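Local atomic coordinates of UDP-glucose 4-epimerase (Campylobacter jejuni subsp. jejuni serotype O:2, PDB entry 7K3P), a protein that interconverts UDP-glucose and its 4-epimer UDP-galactose with a bound NAD cofactor, and probably acts on the corresponding N-acetylated UDP-hexosamines as well. Residues 116-121 and 167-172; 184-189 and 256-261. The protein carries 2 engineered substitutions. All coordinates share one frame; numbering follows the deposited sequence.

Contact 1: residues 116-121 and 167-172; sequences VNTTNL and LMSEEV
T119 OG1 is gripped twice: it receives a hydrogen bond of 2.7 Å from water 1 and is also hydrogen-bonded to the carbonyl oxygen of T115, one turn back on its own helix. The same water is hydrogen-bonded to S169 OG at 3.1 Å. Seen from the water, T119 OG1 and S169 OG subtend about 123°, so one water among buried residues spans two hydroxyls that do not meet directly. Between 116-121 and 167-172 the backbones come nearest just beside this bridge, with the CA atoms of T118 and S169 6.5 Å apart. There S169 OG presses against the carbon side of the threonine, 3.3 Å from T118 CB and 3.4 Å from T118 CG2. With chi1 at -64°, T118 turns CG2 anti to its backbone N and sets OG1 beside that N, where the hydroxyl is hydrogen-bonded to N114 O and H93 NE2. One turn further along helix 161-179, V172 CG2 comes to 4.2 Å from T119 OG1, an apolar neighbour for the hydroxyl. Small side chains and one water thus join helices 107-127 and 161-179. L121 rests on strand 90-93, N117 touches NAD, and V116 and M168 pack on V116 and E171 of the second subunit, consistent with the intersubunit four-helix bundle familiar in this family.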
loop_
_atom_site.group_PDB
_atom_site.type_symbol
_atom_site.label_atom_id
_atom_site.label_comp_id
_atom_site.label_asym_id
_atom_site.label_seq_id
_atom_site.Cartn_x
_atom_site.Cartn_y
_atom_site.Cartn_z
ATOM N N VAL A 116 -1.108 -6.435 -4.275
ATOM C CA VAL A 116 -0.823 -7.730 -3.658
ATOM C C VAL A 116 0.057 -8.605 -4.552
ATOM O O VAL A 116 1.068 -9.129 -4.098
ATOM C CB VAL A 116 -2.120 -8.470 -3.261
ATOM C CG1 VAL A 116 -1.841 -9.944 -2.980
ATOM C CG2 VAL A 116 -2.744 -7.810 -2.035
ATOM N N ASN A 117 -0.333 -8.772 -5.809
ATOM C CA ASN A 117 0.440 -9.611 -6.719
ATOM C C ASN A 117 1.838 -9.053 -6.901
ATOM O O ASN A 117 2.821 -9.802 -6.993
ATOM C CB ASN A 117 -0.255 -9.741 -8.081
ATOM C CG ASN A 117 -1.432 -10.695 -8.033
ATOM O OD1 ASN A 117 -1.587 -11.403 -7.057
ATOM N ND2 ASN A 117 -2.262 -10.709 -9.079
ATOM N N THR A 118 1.927 -7.730 -6.951
ATOM C CA THR A 118 3.230 -7.090 -7.131
ATOM C C THR A 118 4.097 -7.296 -5.908
ATOM O O THR A 118 5.305 -7.502 -6.018
ATOM C CB THR A 118 3.086 -5.588 -7.489
ATOM O OG1 THR A 118 2.421 -5.482 -8.753
ATOM C CG2 THR A 118 4.467 -4.930 -7.600
ATOM N N THR A 119 3.486 -7.267 -4.724
ATOM C CA THR A 119 4.254 -7.462 -3.500
ATOM C C THR A 119 4.875 -8.864 -3.453
ATOM O O THR A 119 6.063 -9.028 -3.134
ATOM C CB THR A 119 3.397 -7.214 -2.240
ATOM O OG1 THR A 119 2.877 -5.884 -2.295
ATOM C CG2 THR A 119 4.223 -7.386 -0.981
ATOM N N ASN A 120 4.087 -9.886 -3.751
ATOM C CA ASN A 120 4.666 -11.225 -3.779
ATOM C C ASN A 120 5.784 -11.317 -4.825
ATOM O O ASN A 120 6.813 -11.951 -4.599
ATOM C CB ASN A 120 3.612 -12.273 -4.090
ATOM C CG ASN A 120 4.235 -13.640 -4.277
ATOM O OD1 ASN A 120 4.732 -14.224 -3.318
ATOM N ND2 ASN A 120 4.255 -14.130 -5.516
ATOM N N LEU A 121 5.559 -10.693 -5.979
ATOM C CA LEU A 121 6.544 -10.684 -7.059
ATOM C C LEU A 121 7.865 -10.098 -6.581
ATOM O O LEU A 121 8.935 -10.648 -6.849
ATOM C CB LEU A 121 5.994 -9.898 -8.248
ATOM C CG LEU A 121 6.594 -10.080 -9.635
ATOM C CD1 LEU A 121 6.702 -11.546 -10.020
ATOM C CD2 LEU A 121 5.730 -9.335 -10.656
ATOM N N LEU A 167 0.959 3.328 -6.414
ATOM C CA LEU A 167 1.852 4.043 -5.499
ATOM C C LEU A 167 2.318 3.134 -4.364
ATOM O O LEU A 167 3.475 3.189 -3.936
ATOM C CB LEU A 167 1.117 5.240 -4.886
ATOM C CG LEU A 167 1.918 6.006 -3.828
ATOM C CD1 LEU A 167 3.251 6.459 -4.423
ATOM C CD2 LEU A 167 1.110 7.206 -3.303
ATOM N N MET A 168 1.403 2.315 -3.850
ATOM C CA MET A 168 1.779 1.353 -2.832
ATOM C C MET A 168 2.888 0.420 -3.328
ATOM O O MET A 168 3.839 0.143 -2.593
ATOM C CB MET A 168 0.561 0.550 -2.389
ATOM C CG MET A 168 -0.445 1.364 -1.559
ATOM S SD MET A 168 -1.837 0.312 -1.084
ATOM C CE MET A 168 -2.894 1.537 -0.301
ATOM N N SER A 169 2.776 -0.062 -4.564
ATOM C CA SER A 169 3.839 -0.921 -5.108
ATOM C C SER A 169 5.156 -0.158 -5.262
ATOM O O SER A 169 6.225 -0.716 -5.002
ATOM C CB SER A 169 3.440 -1.601 -6.421
ATOM O OG SER A 169 2.474 -2.609 -6.182
ATOM N N GLU A 170 5.083 1.115 -5.661
ATOM C CA GLU A 170 6.291 1.953 -5.719
ATOM C C GLU A 170 6.974 1.994 -4.364
ATOM O O GLU A 170 8.202 1.919 -4.274
ATOM C CB GLU A 170 5.962 3.399 -6.130
ATOM C CG GLU A 170 5.614 3.595 -7.594
ATOM C CD GLU A 170 5.714 5.075 -8.023
ATOM O OE1 GLU A 170 6.455 5.831 -7.361
ATOM O OE2 GLU A 170 5.066 5.468 -9.020
ATOM N N GLU A 171 6.174 2.138 -3.309
ATOM C CA GLU A 171 6.726 2.293 -1.969
ATOM C C GLU A 171 7.352 0.998 -1.469
ATOM O O GLU A 171 8.355 1.022 -0.727
ATOM C CB GLU A 171 5.666 2.814 -0.989
ATOM C CG GLU A 171 5.146 4.207 -1.388
ATOM C CD GLU A 171 4.140 4.780 -0.398
ATOM O OE1 GLU A 171 3.685 4.033 0.493
ATOM O OE2 GLU A 171 3.812 5.989 -0.511
ATOM N N VAL A 172 6.766 -0.127 -1.867
ATOM C CA VAL A 172 7.357 -1.430 -1.546
ATOM C C VAL A 172 8.701 -1.570 -2.273
ATOM O O VAL A 172 9.689 -2.016 -1.686
ATOM C CB VAL A 172 6.412 -2.597 -1.889
ATOM C CG1 VAL A 172 7.088 -3.966 -1.598
ATOM C CG2 VAL A 172 5.106 -2.483 -1.085
HETATM O O HOH W 1 4.048 -4.149 -4.019
#

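Contact 2: residues 184-189 and 256-261; sequences KHCILR and LAALDY
The extended backbone of 184-189 passes one face of helix 248-261, the CA atoms of C186 and A258 being 6.5 Å apart, and the strand's alternation aims C186 and L188 at the helix while I187 points away. A258 receives both. Its CB lies 3.8 Å from C186 SG and 4.0 Å from L188 CD1, two directions that open about 95° at the methyl, so sulfur and leucine branch meet it from different sides. The second branch, L188 CD2, is nearly as close to A258 CB at 4.2 Å. C186 reaches out because SG stands anti to the backbone N (chi1 -169°). One turn further along the helix, the Y261 ring offers C186 a sulfur-aromatic contact: SG is 5.5 Å from the ring centroid and 51° off its normal, an oblique approach. The phenol OH is hydrogen-bonded to N268 ND2 and E266 O, and F270 meets the ring edge-to-face, which together probably limit how far the ring can turn. Everything that crosses between the two segments is methyl, thiol or ring, so helix and parallel sheet of this Rossmann-type fold are matched here by shape and burial of apolar surface, with little directional bonding.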
loop_
_atom_site.group_PDB
_atom_site.type_symbol
_atom_site.label_atom_id
_atom_site.label_comp_id
_atom_site.label_asym_id
_atom_site.label_seq_id
_atom_site.Cartn_x
_atom_site.Cartn_y
_atom_site.Cartn_z
ATOM N N LYS A 184 17.870 -3.517 -7.545
ATOM C CA LYS A 184 17.640 -2.266 -8.277
ATOM C C LYS A 184 16.272 -2.215 -8.955
ATOM O O LYS A 184 15.859 -3.158 -9.642
ATOM C CB LYS A 184 18.708 -2.053 -9.361
ATOM C CG LYS A 184 20.124 -1.726 -8.877
ATOM C CD LYS A 184 20.963 -1.397 -10.120
ATOM C CE LYS A 184 22.419 -1.081 -9.818
ATOM N NZ LYS A 184 23.131 -0.922 -11.129
ATOM N N HIS A 185 15.587 -1.092 -8.794
ATOM C CA HIS A 185 14.288 -0.914 -9.420
ATOM C C HIS A 185 14.299 0.359 -10.250
ATOM O O HIS A 185 14.939 1.338 -9.883
ATOM C CB HIS A 185 13.178 -0.829 -8.368
ATOM C CG HIS A 185 13.223 0.408 -7.522
ATOM N ND1 HIS A 185 13.887 0.456 -6.313
ATOM C CD2 HIS A 185 12.675 1.639 -7.701
ATOM C CE1 HIS A 185 13.744 1.661 -5.783
ATOM N NE2 HIS A 185 13.018 2.399 -6.602
ATOM N N CYS A 186 13.593 0.332 -11.373
ATOM C CA CYS A 186 13.342 1.550 -12.108
ATOM C C CYS A 186 11.846 1.670 -12.349
ATOM O O CYS A 186 11.243 0.807 -12.982
ATOM C CB CYS A 186 14.079 1.530 -13.441
ATOM S SG CYS A 186 14.063 3.144 -14.262
ATOM N N ILE A 187 11.254 2.737 -11.833
ATOM C CA ILE A 187 9.823 2.947 -11.969
ATOM C C ILE A 187 9.524 3.916 -13.098
ATOM O O ILE A 187 10.114 5.000 -13.164
ATOM C CB ILE A 187 9.236 3.515 -10.672
ATOM C CG1 ILE A 187 9.250 2.442 -9.574
ATOM C CG2 ILE A 187 7.808 4.045 -10.929
ATOM C CD1 ILE A 187 9.307 3.027 -8.160
ATOM N N LEU A 188 8.599 3.544 -13.978
ATOM C CA LEU A 188 8.206 4.434 -15.070
ATOM C C LEU A 188 6.769 4.945 -14.866
ATOM O O LEU A 188 5.831 4.148 -14.703
ATOM C CB LEU A 188 8.348 3.719 -16.428
ATOM C CG LEU A 188 9.758 3.220 -16.770
ATOM C CD1 LEU A 188 9.809 2.605 -18.155
ATOM C CD2 LEU A 188 10.743 4.377 -16.685
ATOM N N ARG A 189 6.593 6.268 -14.858
ATOM C CA ARG A 189 5.245 6.857 -14.798
ATOM C C ARG A 189 4.941 7.555 -16.119
ATOM O O ARG A 189 5.830 8.176 -16.714
ATOM C CB ARG A 189 5.154 7.871 -13.665
ATOM C CG ARG A 189 5.516 7.338 -12.281
ATOM C CD ARG A 189 5.633 8.488 -11.313
ATOM N NE ARG A 189 6.041 8.061 -9.979
ATOM C CZ ARG A 189 6.724 8.827 -9.143
ATOM N NH1 ARG A 189 7.061 10.067 -9.508
ATOM N NH2 ARG A 189 7.068 8.355 -7.956
ATOM N N LEU A 256 12.824 -0.670 -22.384
ATOM C CA LEU A 256 14.144 -1.177 -22.755
ATOM C C LEU A 256 15.202 -0.204 -22.262
ATOM O O LEU A 256 16.179 -0.605 -21.621
ATOM C CB LEU A 256 14.247 -1.382 -24.274
ATOM C CG LEU A 256 13.722 -2.709 -24.822
ATOM C CD1 LEU A 256 12.186 -2.775 -24.798
ATOM C CD2 LEU A 256 14.257 -2.964 -26.242
ATOM N N ALA A 257 14.992 1.088 -22.516
ATOM C CA ALA A 257 15.961 2.083 -22.061
ATOM C C ALA A 257 16.140 2.053 -20.547
ATOM O O ALA A 257 17.248 2.262 -20.058
ATOM C CB ALA A 257 15.589 3.493 -22.553
ATOM N N ALA A 258 15.055 1.794 -19.807
ATOM C CA ALA A 258 15.100 1.742 -18.332
ATOM C C ALA A 258 15.953 0.576 -17.848
ATOM O O ALA A 258 16.663 0.670 -16.844
ATOM C CB ALA A 258 13.670 1.613 -17.753
ATOM N N LEU A 259 15.841 -0.548 -18.544
ATOM C CA LEU A 259 16.643 -1.720 -18.199
ATOM C C LEU A 259 18.114 -1.422 -18.473
ATOM O O LEU A 259 18.974 -1.662 -17.618
ATOM C CB LEU A 259 16.184 -2.945 -18.992
ATOM C CG LEU A 259 16.997 -4.205 -18.698
ATOM C CD1 LEU A 259 17.081 -4.417 -17.192
ATOM C CD2 LEU A 259 16.389 -5.413 -19.390
ATOM N N ASP A 260 18.387 -0.867 -19.655
ATOM C CA ASP A 260 19.752 -0.468 -20.016
ATOM C C ASP A 260 20.321 0.444 -18.946
ATOM O O ASP A 260 21.459 0.264 -18.502
ATOM C CB ASP A 260 19.773 0.237 -21.377
ATOM C CG ASP A 260 19.584 -0.725 -22.537
ATOM O OD1 ASP A 260 19.853 -1.937 -22.354
ATOM O OD2 ASP A 260 19.170 -0.269 -23.636
ATOM N N TYR A 261 19.508 1.397 -18.493
ATOM C CA TYR A 261 19.941 2.346 -17.468
ATOM C C TYR A 261 20.388 1.667 -16.169
ATOM O O TYR A 261 21.322 2.137 -15.511
ATOM C CB TYR A 261 18.837 3.388 -17.186
ATOM C CG TYR A 261 19.052 4.174 -15.916
ATOM C CD1 TYR A 261 18.548 3.712 -14.710
ATOM C CD2 TYR A 261 19.760 5.384 -15.915
ATOM C CE1 TYR A 261 18.739 4.411 -13.537
ATOM C CE2 TYR A 261 19.962 6.100 -14.726
ATOM C CZ TYR A 261 19.440 5.592 -13.542
ATOM O OH TYR A 261 19.594 6.248 -12.346
#

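Overall arrangement
From the N terminus the chain first builds strands 18-22, 42-46, 67-69 and 90-93, then enters helix 107-127. Contact 1 closes the first loop, 45 intervening residues that include strand 132-136, when helix 161-179 returns beside helix 107-127. Strand 184-189 follows that helix directly and opens contact 2, which closes 66 residues later on helix 248-261. The two loops run in series and neither nests nor crosses. They nevertheless meet in space: E170 OE1 of contact 1 forms a 2.7 Å salt bridge with R189 NH2 of contact 2. Through I187 the strand also packs on helix 161-179: contact 1 joins two helices over one sheet face, contact 2 the sheet to a helix on the other.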